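Side-chain contacts in probable tagatose 6-phosphate kinase (Sinorhizobium meliloti, PDB 3TXV), which probably acts in carbohydrate metabolism, possibly as a tagatose 6-phosphate kinase, and belongs to the GatZ/KbaZ-like family of tagatose-1,6-bisphosphate aldolase subunits: residues 137-140 / 141-145; 286-289 / 290-294; 402-406 / 407-411. One frame throughout, in Å; residues are numbered along the deposited sequence.

Interaction 1. Residues 137-140 / 141-145; sequences AGEP and TALPD
Leu143 folds back over a tight turn so that its two methyls meet Pro140 and Glu139. The phi/psi values of Thr141 and Ala142 fit a type VIII beta turn spanning Pro140 to Leu143, with Pro140 CA 6.0 Å from Leu143 CA. As is usual for that type, no hydrogen bond joins the turn's first and last residues. Followed outward, the side chain starts with Leu143 CB 5.1 Å from Pro140 O, and the gap then shortens, with Leu143 CG 4.6 Å from Pro140 O. At the tip the branches part. CD1 lies 3.3 Å from Pro140 O, resting an apolar methyl against the carbonyl oxygen, and is also 4.2 Å from Glu139 OE2, whereas CD2 approaches the carboxylate alone, with 4.2 Å between Leu143 CD2 and Glu139 OE2. The Glu139 chain reaches that point because it is extended beyond CG (chi2 -176°), and its long axis runs askew to the leucine. This is van der Waals contact; the polar work of the carboxylate is done elsewhere. OE2 accepts a hydrogen bond from Cys136 N, while OE1 forms a salt bridge with Arg151, so each carboxylate oxygen has its own partner. On the other side of the turn, Pro140 CB is 3.8 Å from Ala142 O. The contact lies on the surface, in the loop between strand 127-130 of the barrel and helix 145-161. Backbone hydrogen bonds between Thr141 and Gly135 and between Leu143 and Ser133 tie the turn to the earlier part of that loop, Pro144 is the N-cap of the helix, and Arg151 links Glu139 to the helix itself.

Interaction 2. Residues 286-289 / 290-294; sequences LKVG and PGLTF
Val288 and Leu292 meet with their side chains at about a right angle, the isopropyl group of the valine set across the leucine's branch. A chi1 of 54° puts Val288 CG1 between N and the carbonyl carbon, and from there it lies 3.7 Å from Leu292 CD1, while Val288 CG2, anti to N, is 3.8 Å from Leu292 CG. Between the two residues the chain passes from strand to helix through Gly289, the N-cap. Gly289 O accepts from Leu292 N at 2.8 Å, the donor standing 46° out of the carbonyl plane, and Thr293 N adds a weak second bond to Gly289 O at 3.4 Å. Two amides of the first turn thus share one oxygen. Asp268 OD2 takes the N-H groups of Gly289 and Gly291, and Thr293 OG1 is hydrogen-bonded to Asp355 OD2. The axes of segments 286-288 and 290-294 differ by 35° in direction, so the chain runs on roughly the same way. This is the junction of the eighth strand of a (beta/alpha)8, TIM-type barrel with the helix that follows; Ile26 of neighbouring strand 23-26 and Val418, Leu419 and Tyr422 of helix 407-424 pack on the apolar pair.

Interaction 3. Residues 402-406 / 407-411; sequences EVAPQ and AKPLA
Two first torsions bring Val403 and Leu410 together: the valine carries CG1 anti to its backbone N (chi1 176°), and the leucine places CG anti to its carbonyl carbon (chi1 -68°). The result is a 3.9 Å approach of Val403 CG1 to Leu410 CD2, the two side chains lying obliquely to one another. The setting is the start of helix 407-424, entered through an inverse gamma turn centred on Pro405, with Gln406 at the N-cap position. The gamma turn is marked by a weak bond of 2.9 Å from Gln406 N to Ala404 O; it swings the chain so that the loop lies against the first helical turn. There Gln406 O receives Leu410 N at 2.9 Å, with a C=O...N angle of 165°, so the donor stands nearly in line with the carbonyl bond. Pro409 packs from the flank. Its ring has no N-H to offer Gln406 O, and within the first turn of a helix a proline is readily accommodated. Its CB is 4.1 Å from Ala404 CB, and its CD is 4.0 Å from Gln406 CB, so the ring bridges the two loop residues. Leu410 is buried by more than this loop: Ile382, Ile387, Leu391 and Val398 also touch it, which joins the helix start to helices 384-390 and 395-399 and the loops beside them. The end of the Lys408 chain leads away from the loop to a salt bridge with Glu35. Just before the turn, the Ala404 carbonyl that takes the weak bond from Gln406 N is also flanked by helix carbons: Ala404 O lies 3.5 Å from Pro409 CB and 3.8 Å from Leu410 CG.

Along the chain the three contacts come in series, each closing only a local turn; none nests within or crosses another. Interaction 1 shapes the loop leading from barrel strand 127-130 into helix 145-161. Interaction 2 joins the last barrel strand to helix 290-310 close to the centre of the molecule; the centres of interactions 1 and 2 are about 29 Å apart. Interaction 3 opens helix 407-424, its centre about 20 Å from that of interaction 2 and on the opposite side of the chain's centre from interaction 1. Interactions 2 and 3 do not touch, yet this helix connects them: it starts in interaction 3, and its later residues Val418, Leu419 and Tyr422 pack on residues of 286-294.

Interaction 1. Residues 137-140 / 141-145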
ATOM      1  N   ALA A 137       9.457   4.893 -23.586  1.00 62.58           N
ATOM      2  CA  ALA A 137       9.160   4.967 -24.990  1.00 62.88           C
ATOM      3  C   ALA A 137      10.244   5.410 -25.899  1.00 62.59           C
ATOM      4  O   ALA A 137      10.888   6.373 -25.640  1.00 62.72           O
ATOM      5  CB  ALA A 137       7.973   5.823 -25.197  1.00 63.68           C
ATOM      6  N   GLY A 138      10.322   4.741 -27.035  1.00 62.34           N
ATOM      7  CA  GLY A 138       9.502   3.572 -27.175  1.00 62.68           C
ATOM      8  C   GLY A 138      10.299   2.307 -27.281  1.00 63.19           C
ATOM      9  O   GLY A 138      11.058   2.107 -28.184  1.00 63.69           O
ATOM     10  N   GLU A 139      10.013   1.414 -26.359  1.00 63.20           N
ATOM     11  CA  GLU A 139      10.639   0.143 -26.239  1.00 63.14           C
ATOM     12  C   GLU A 139       9.515  -0.714 -25.848  1.00 63.11           C
ATOM     13  O   GLU A 139       8.570  -0.250 -25.258  1.00 63.60           O
ATOM     14  CB  GLU A 139      11.614   0.133 -25.098  1.00 63.35           C
ATOM     15  CG  GLU A 139      12.485   1.322 -25.005  1.00 63.56           C
ATOM     16  CD  GLU A 139      13.487   1.192 -23.907  1.00 63.87           C
ATOM     17  OE1 GLU A 139      14.669   0.989 -24.180  1.00 61.21           O
ATOM     18  OE2 GLU A 139      13.083   1.293 -22.757  1.00 64.36           O
ATOM     19  N   PRO A 140       9.632  -1.984 -26.105  1.00 62.69           N
ATOM     20  CA  PRO A 140       8.530  -2.881 -25.862  1.00 62.23           C
ATOM     21  C   PRO A 140       8.139  -2.742 -24.450  1.00 61.75           C
ATOM     22  O   PRO A 140       8.972  -2.607 -23.627  1.00 61.72           O
ATOM     23  CB  PRO A 140       9.159  -4.242 -26.056  1.00 62.58           C
ATOM     24  CG  PRO A 140      10.310  -4.003 -26.885  1.00 63.50           C
ATOM     25  CD  PRO A 140      10.849  -2.709 -26.448  1.00 62.78           C
ATOM     26  N   THR A 141       6.846  -2.755 -24.207  1.00 60.94           N
ATOM     27  CA  THR A 141       6.221  -2.526 -22.901  1.00 59.96           C
ATOM     28  C   THR A 141       6.908  -3.230 -21.728  1.00 59.57           C
ATOM     29  O   THR A 141       7.169  -2.613 -20.690  1.00 59.28           O
ATOM     30  CB  THR A 141       4.717  -2.835 -22.955  1.00 59.82           C
ATOM     31  OG1 THR A 141       4.069  -1.714 -23.559  1.00 60.73           O
ATOM     32  CG2 THR A 141       4.101  -3.052 -21.554  1.00 59.35           C
ATOM     33  N   ALA A 142       7.249  -4.479 -21.939  1.00 59.05           N
ATOM     34  CA  ALA A 142       7.976  -5.225 -20.982  1.00 58.69           C
ATOM     35  C   ALA A 142       9.307  -5.413 -21.609  1.00 58.77           C
ATOM     36  O   ALA A 142       9.418  -5.947 -22.676  1.00 58.91           O
ATOM     37  CB  ALA A 142       7.352  -6.506 -20.794  1.00 58.42           C
ATOM     38  N   LEU A 143      10.328  -4.945 -20.923  1.00 58.31           N
ATOM     39  CA  LEU A 143      11.702  -5.108 -21.305  1.00 57.17           C
ATOM     40  C   LEU A 143      12.171  -6.512 -21.152  1.00 56.49           C
ATOM     41  O   LEU A 143      11.699  -7.241 -20.321  1.00 56.19           O
ATOM     42  CB  LEU A 143      12.574  -4.222 -20.472  1.00 57.27           C
ATOM     43  CG  LEU A 143      12.825  -2.945 -21.204  1.00 57.65           C
ATOM     44  CD1 LEU A 143      11.526  -2.429 -21.618  1.00 56.99           C
ATOM     45  CD2 LEU A 143      13.420  -2.054 -20.247  1.00 59.96           C
ATOM     46  N   PRO A 144      13.122  -6.864 -21.980  1.00 55.77           N
ATOM     47  CA  PRO A 144      13.811  -8.134 -21.951  1.00 55.15           C
ATOM     48  C   PRO A 144      14.639  -8.179 -20.707  1.00 54.88           C
ATOM     49  O   PRO A 144      15.074  -7.181 -20.215  1.00 54.64           O
ATOM     50  CB  PRO A 144      14.701  -8.057 -23.164  1.00 55.23           C
ATOM     51  CG  PRO A 144      14.802  -6.693 -23.472  1.00 55.22           C
ATOM     52  CD  PRO A 144      13.557  -6.052 -23.106  1.00 55.53           C
ATOM     53  N   ASP A 145      14.870  -9.357 -20.194  1.00 53.94           N
ATOM     54  CA  ASP A 145      15.343  -9.537 -18.867  1.00 53.02           C
ATOM     55  C   ASP A 145      16.694  -8.895 -18.614  1.00 52.29           C
ATOM     56  O   ASP A 145      16.886  -8.334 -17.567  1.00 52.79           O
ATOM     57  CB  ASP A 145      15.430 -11.033 -18.613  1.00 52.85           C
ATOM     58  CG  ASP A 145      14.195 -11.571 -18.018  1.00 53.20           C
ATOM     59  OD1 ASP A 145      13.253 -10.805 -17.835  1.00 53.47           O
ATOM     60  OD2 ASP A 145      14.157 -12.749 -17.691  1.00 53.13           O
TER

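Interaction 2. Residues 286-289 / 290-294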
ATOM      1  N   LEU A 286       3.803  -9.072   2.759  1.00 41.44           N
ATOM      2  CA  LEU A 286       2.420  -8.952   2.356  1.00 40.79           C
ATOM      3  C   LEU A 286       2.098  -7.498   2.183  1.00 40.89           C
ATOM      4  O   LEU A 286       1.986  -6.771   3.159  1.00 40.71           O
ATOM      5  CB  LEU A 286       1.533  -9.512   3.465  1.00 40.59           C
ATOM      6  CG  LEU A 286       1.717 -10.998   3.729  1.00 40.37           C
ATOM      7  CD1 LEU A 286       1.314 -11.319   5.142  1.00 39.16           C
ATOM      8  CD2 LEU A 286       0.908 -11.818   2.702  1.00 41.12           C
ATOM      9  N   LYS A 287       1.849  -7.060   0.978  1.00 41.32           N
ATOM     10  CA  LYS A 287       1.507  -5.683   0.800  1.00 42.21           C
ATOM     11  C   LYS A 287       0.020  -5.468   0.812  1.00 41.83           C
ATOM     12  O   LYS A 287      -0.704  -6.057   0.052  1.00 41.93           O
ATOM     13  CB  LYS A 287       2.047  -5.210  -0.526  1.00 42.89           C
ATOM     14  CG  LYS A 287       3.517  -5.051  -0.566  1.00 45.85           C
ATOM     15  CD  LYS A 287       3.929  -4.162  -1.697  1.00 49.95           C
ATOM     16  CE  LYS A 287       4.663  -2.959  -1.222  1.00 50.51           C
ATOM     17  NZ  LYS A 287       5.936  -2.778  -1.899  1.00 50.60           N
ATOM     18  N   VAL A 288      -0.449  -4.641   1.711  1.00 40.66           N
ATOM     19  CA  VAL A 288      -1.827  -4.307   1.711  1.00 39.55           C
ATOM     20  C   VAL A 288      -1.839  -2.835   1.654  1.00 38.93           C
ATOM     21  O   VAL A 288      -1.040  -2.212   2.251  1.00 39.49           O
ATOM     22  CB  VAL A 288      -2.455  -4.772   2.966  1.00 39.79           C
ATOM     23  CG1 VAL A 288      -1.733  -4.243   4.106  1.00 39.50           C
ATOM     24  CG2 VAL A 288      -3.889  -4.439   2.999  1.00 39.18           C
ATOM     25  N   GLY A 289      -2.765  -2.290   0.891  1.00 38.42           N
ATOM     26  CA  GLY A 289      -3.059  -0.884   0.871  1.00 36.88           C
ATOM     27  C   GLY A 289      -4.533  -0.597   0.810  1.00 36.31           C
ATOM     28  O   GLY A 289      -5.106  -0.063   1.703  1.00 36.48           O
ATOM     29  N   PRO A 290      -5.136  -0.989  -0.283  1.00 36.03           N
ATOM     30  CA  PRO A 290      -6.500  -0.683  -0.628  1.00 35.50           C
ATOM     31  C   PRO A 290      -7.466  -1.240   0.356  1.00 35.20           C
ATOM     32  O   PRO A 290      -8.429  -0.641   0.710  1.00 36.09           O
ATOM     33  CB  PRO A 290      -6.629  -1.355  -1.959  1.00 20.00           C
ATOM     34  CG  PRO A 290      -5.321  -1.199  -2.547  1.00 20.00           C
ATOM     35  CD  PRO A 290      -4.321  -1.017  -1.488  1.00 20.00           C
ATOM     36  N   GLY A 291      -7.175  -2.401   0.850  1.00 34.30           N
ATOM     37  CA  GLY A 291      -8.009  -2.951   1.863  1.00 33.22           C
ATOM     38  C   GLY A 291      -8.048  -2.056   3.066  1.00 32.73           C
ATOM     39  O   GLY A 291      -8.907  -2.198   3.851  1.00 32.72           O
ATOM     40  N   LEU A 292      -7.104  -1.162   3.248  1.00 32.30           N
ATOM     41  CA  LEU A 292      -6.998  -0.513   4.514  1.00 31.54           C
ATOM     42  C   LEU A 292      -7.759   0.750   4.465  1.00 31.63           C
ATOM     43  O   LEU A 292      -8.312   1.157   5.421  1.00 32.08           O
ATOM     44  CB  LEU A 292      -5.554  -0.186   4.796  1.00 30.90           C
ATOM     45  CG  LEU A 292      -4.702  -1.369   5.131  1.00 30.02           C
ATOM     46  CD1 LEU A 292      -3.319  -1.018   5.069  1.00 28.70           C
ATOM     47  CD2 LEU A 292      -5.031  -1.777   6.451  1.00 29.70           C
ATOM     48  N   THR A 293      -7.758   1.388   3.322  1.00 31.23           N
ATOM     49  CA  THR A 293      -8.543   2.608   3.103  1.00 30.16           C
ATOM     50  C   THR A 293      -9.963   2.281   2.665  1.00 29.77           C
ATOM     51  O   THR A 293     -10.886   3.097   2.812  1.00 29.85           O
ATOM     52  CB  THR A 293      -7.929   3.457   2.020  1.00 30.71           C
ATOM     53  OG1 THR A 293      -7.507   2.603   0.931  1.00 30.95           O
ATOM     54  CG2 THR A 293      -6.758   4.265   2.572  1.00 29.81           C
ATOM     55  N   PHE A 294     -10.136   1.096   2.090  1.00 28.25           N
ATOM     56  CA  PHE A 294     -11.462   0.596   1.848  1.00 26.48           C
ATOM     57  C   PHE A 294     -12.239   0.563   3.194  1.00 25.77           C
ATOM     58  O   PHE A 294     -13.293   1.177   3.301  1.00 26.04           O
ATOM     59  CB  PHE A 294     -11.384  -0.775   1.167  1.00 26.11           C
ATOM     60  CG  PHE A 294     -12.712  -1.420   0.946  1.00 24.13           C
ATOM     61  CD1 PHE A 294     -13.338  -2.114   1.977  1.00 23.46           C
ATOM     62  CD2 PHE A 294     -13.350  -1.309  -0.286  1.00 22.33           C
ATOM     63  CE1 PHE A 294     -14.609  -2.708   1.785  1.00 24.44           C
ATOM     64  CE2 PHE A 294     -14.580  -1.893  -0.500  1.00 22.88           C
ATOM     65  CZ  PHE A 294     -15.221  -2.608   0.532  1.00 23.75           C
TER

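Interaction 3. Residues 402-406 / 407-411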
ATOM      1  N   GLU A 402     -13.301  -2.783  24.529  1.00 44.53           N
ATOM      2  CA  GLU A 402     -12.076  -2.553  23.750  1.00 44.74           C
ATOM      3  C   GLU A 402     -12.085  -1.219  22.988  1.00 44.65           C
ATOM      4  O   GLU A 402     -11.097  -0.492  23.021  1.00 45.32           O
ATOM      5  CB  GLU A 402     -11.792  -3.689  22.762  1.00 45.00           C
ATOM      6  CG  GLU A 402     -11.615  -5.130  23.337  1.00 47.94           C
ATOM      7  CD  GLU A 402     -11.592  -6.240  22.212  1.00 52.45           C
ATOM      8  OE1 GLU A 402     -10.766  -6.127  21.246  1.00 52.94           O
ATOM      9  OE2 GLU A 402     -12.406  -7.209  22.289  1.00 50.97           O
ATOM     10  N   VAL A 403     -13.185  -0.884  22.309  1.00 44.29           N
ATOM     11  CA  VAL A 403     -13.224   0.315  21.452  1.00 43.44           C
ATOM     12  C   VAL A 403     -14.139   1.354  22.071  1.00 43.59           C
ATOM     13  O   VAL A 403     -15.210   1.029  22.568  1.00 44.11           O
ATOM     14  CB  VAL A 403     -13.682  -0.034  19.969  1.00 43.53           C
ATOM     15  CG1 VAL A 403     -13.834   1.191  19.090  1.00 41.42           C
ATOM     16  CG2 VAL A 403     -12.721  -1.005  19.308  1.00 42.72           C
ATOM     17  N   ALA A 404     -13.724   2.608  22.057  1.00 43.31           N
ATOM     18  CA  ALA A 404     -14.590   3.662  22.536  1.00 43.36           C
ATOM     19  C   ALA A 404     -15.646   3.985  21.467  1.00 43.57           C
ATOM     20  O   ALA A 404     -15.309   4.087  20.293  1.00 43.76           O
ATOM     21  CB  ALA A 404     -13.770   4.913  22.902  1.00 43.07           C
ATOM     22  N   PRO A 405     -16.862   4.280  21.849  1.00 43.42           N
ATOM     23  CA  PRO A 405     -17.860   4.674  20.889  1.00 42.93           C
ATOM     24  C   PRO A 405     -17.806   6.115  20.531  1.00 42.57           C
ATOM     25  O   PRO A 405     -18.783   6.775  20.690  1.00 42.34           O
ATOM     26  CB  PRO A 405     -19.127   4.486  21.673  1.00 42.96           C
ATOM     27  CG  PRO A 405     -18.734   4.384  22.988  1.00 43.09           C
ATOM     28  CD  PRO A 405     -17.505   3.673  22.989  1.00 43.82           C
ATOM     29  N   GLN A 406     -16.701   6.562  19.972  1.00 42.46           N
ATOM     30  CA  GLN A 406     -16.550   7.917  19.503  1.00 42.80           C
ATOM     31  C   GLN A 406     -16.010   7.814  18.092  1.00 41.93           C
ATOM     32  O   GLN A 406     -15.440   6.827  17.742  1.00 41.30           O
ATOM     33  CB  GLN A 406     -15.661   8.701  20.439  1.00 20.00           C
ATOM     34  CG  GLN A 406     -16.090   8.597  21.872  1.00 20.00           C
ATOM     35  CD  GLN A 406     -15.719   9.795  22.708  1.00 20.00           C
ATOM     36  OE1 GLN A 406     -14.567  10.175  22.790  1.00 20.00           O
ATOM     37  NE2 GLN A 406     -16.687  10.365  23.364  1.00 20.00           N
ATOM     38  N   ALA A 407     -16.214   8.811  17.262  1.00 41.40           N
ATOM     39  CA  ALA A 407     -15.974   8.667  15.839  1.00 41.39           C
ATOM     40  C   ALA A 407     -14.570   8.314  15.353  1.00 41.40           C
ATOM     41  O   ALA A 407     -14.426   7.475  14.513  1.00 41.56           O
ATOM     42  CB  ALA A 407     -16.473   9.892  15.138  1.00 40.92           C
ATOM     43  N   LYS A 408     -13.546   8.936  15.881  1.00 41.46           N
ATOM     44  CA  LYS A 408     -12.145   8.624  15.511  1.00 41.00           C
ATOM     45  C   LYS A 408     -11.720   7.248  16.023  1.00 40.75           C
ATOM     46  O   LYS A 408     -11.077   6.479  15.286  1.00 41.53           O
ATOM     47  CB  LYS A 408     -11.213   9.724  16.042  1.00 41.19           C
ATOM     48  CG  LYS A 408      -9.847   9.873  15.394  1.00 42.35           C
ATOM     49  CD  LYS A 408      -8.753   9.386  16.340  1.00 45.37           C
ATOM     50  CE  LYS A 408      -7.595  10.411  16.465  1.00 47.01           C
ATOM     51  NZ  LYS A 408      -6.639  10.406  15.315  1.00 46.74           N
ATOM     52  N   PRO A 409     -12.060   6.922  17.286  1.00 39.85           N
ATOM     53  CA  PRO A 409     -11.812   5.544  17.676  1.00 39.15           C
ATOM     54  C   PRO A 409     -12.556   4.533  16.803  1.00 38.25           C
ATOM     55  O   PRO A 409     -12.035   3.454  16.540  1.00 37.99           O
ATOM     56  CB  PRO A 409     -12.320   5.503  19.125  1.00 39.50           C
ATOM     57  CG  PRO A 409     -11.979   6.858  19.643  1.00 39.66           C
ATOM     58  CD  PRO A 409     -12.271   7.785  18.472  1.00 40.16           C
ATOM     59  N   LEU A 410     -13.753   4.869  16.345  1.00 36.93           N
ATOM     60  CA  LEU A 410     -14.466   3.944  15.483  1.00 35.56           C
ATOM     61  C   LEU A 410     -13.833   3.845  14.085  1.00 35.04           C
ATOM     62  O   LEU A 410     -13.854   2.775  13.442  1.00 35.20           O
ATOM     63  CB  LEU A 410     -15.957   4.260  15.447  1.00 35.29           C
ATOM     64  CG  LEU A 410     -16.719   3.997  16.761  1.00 34.25           C
ATOM     65  CD1 LEU A 410     -18.049   4.706  16.761  1.00 33.16           C
ATOM     66  CD2 LEU A 410     -16.911   2.495  17.046  1.00 33.97           C
ATOM     67  N   ALA A 411     -13.215   4.931  13.642  1.00 33.67           N
ATOM     68  CA  ALA A 411     -12.450   4.893  12.405  1.00 32.79           C
ATOM     69  C   ALA A 411     -11.169   4.055  12.548  1.00 32.39           C
ATOM     70  O   ALA A 411     -10.963   3.162  11.767  1.00 32.12           O
ATOM     71  CB  ALA A 411     -12.156   6.315  11.911  1.00 32.74           C
TER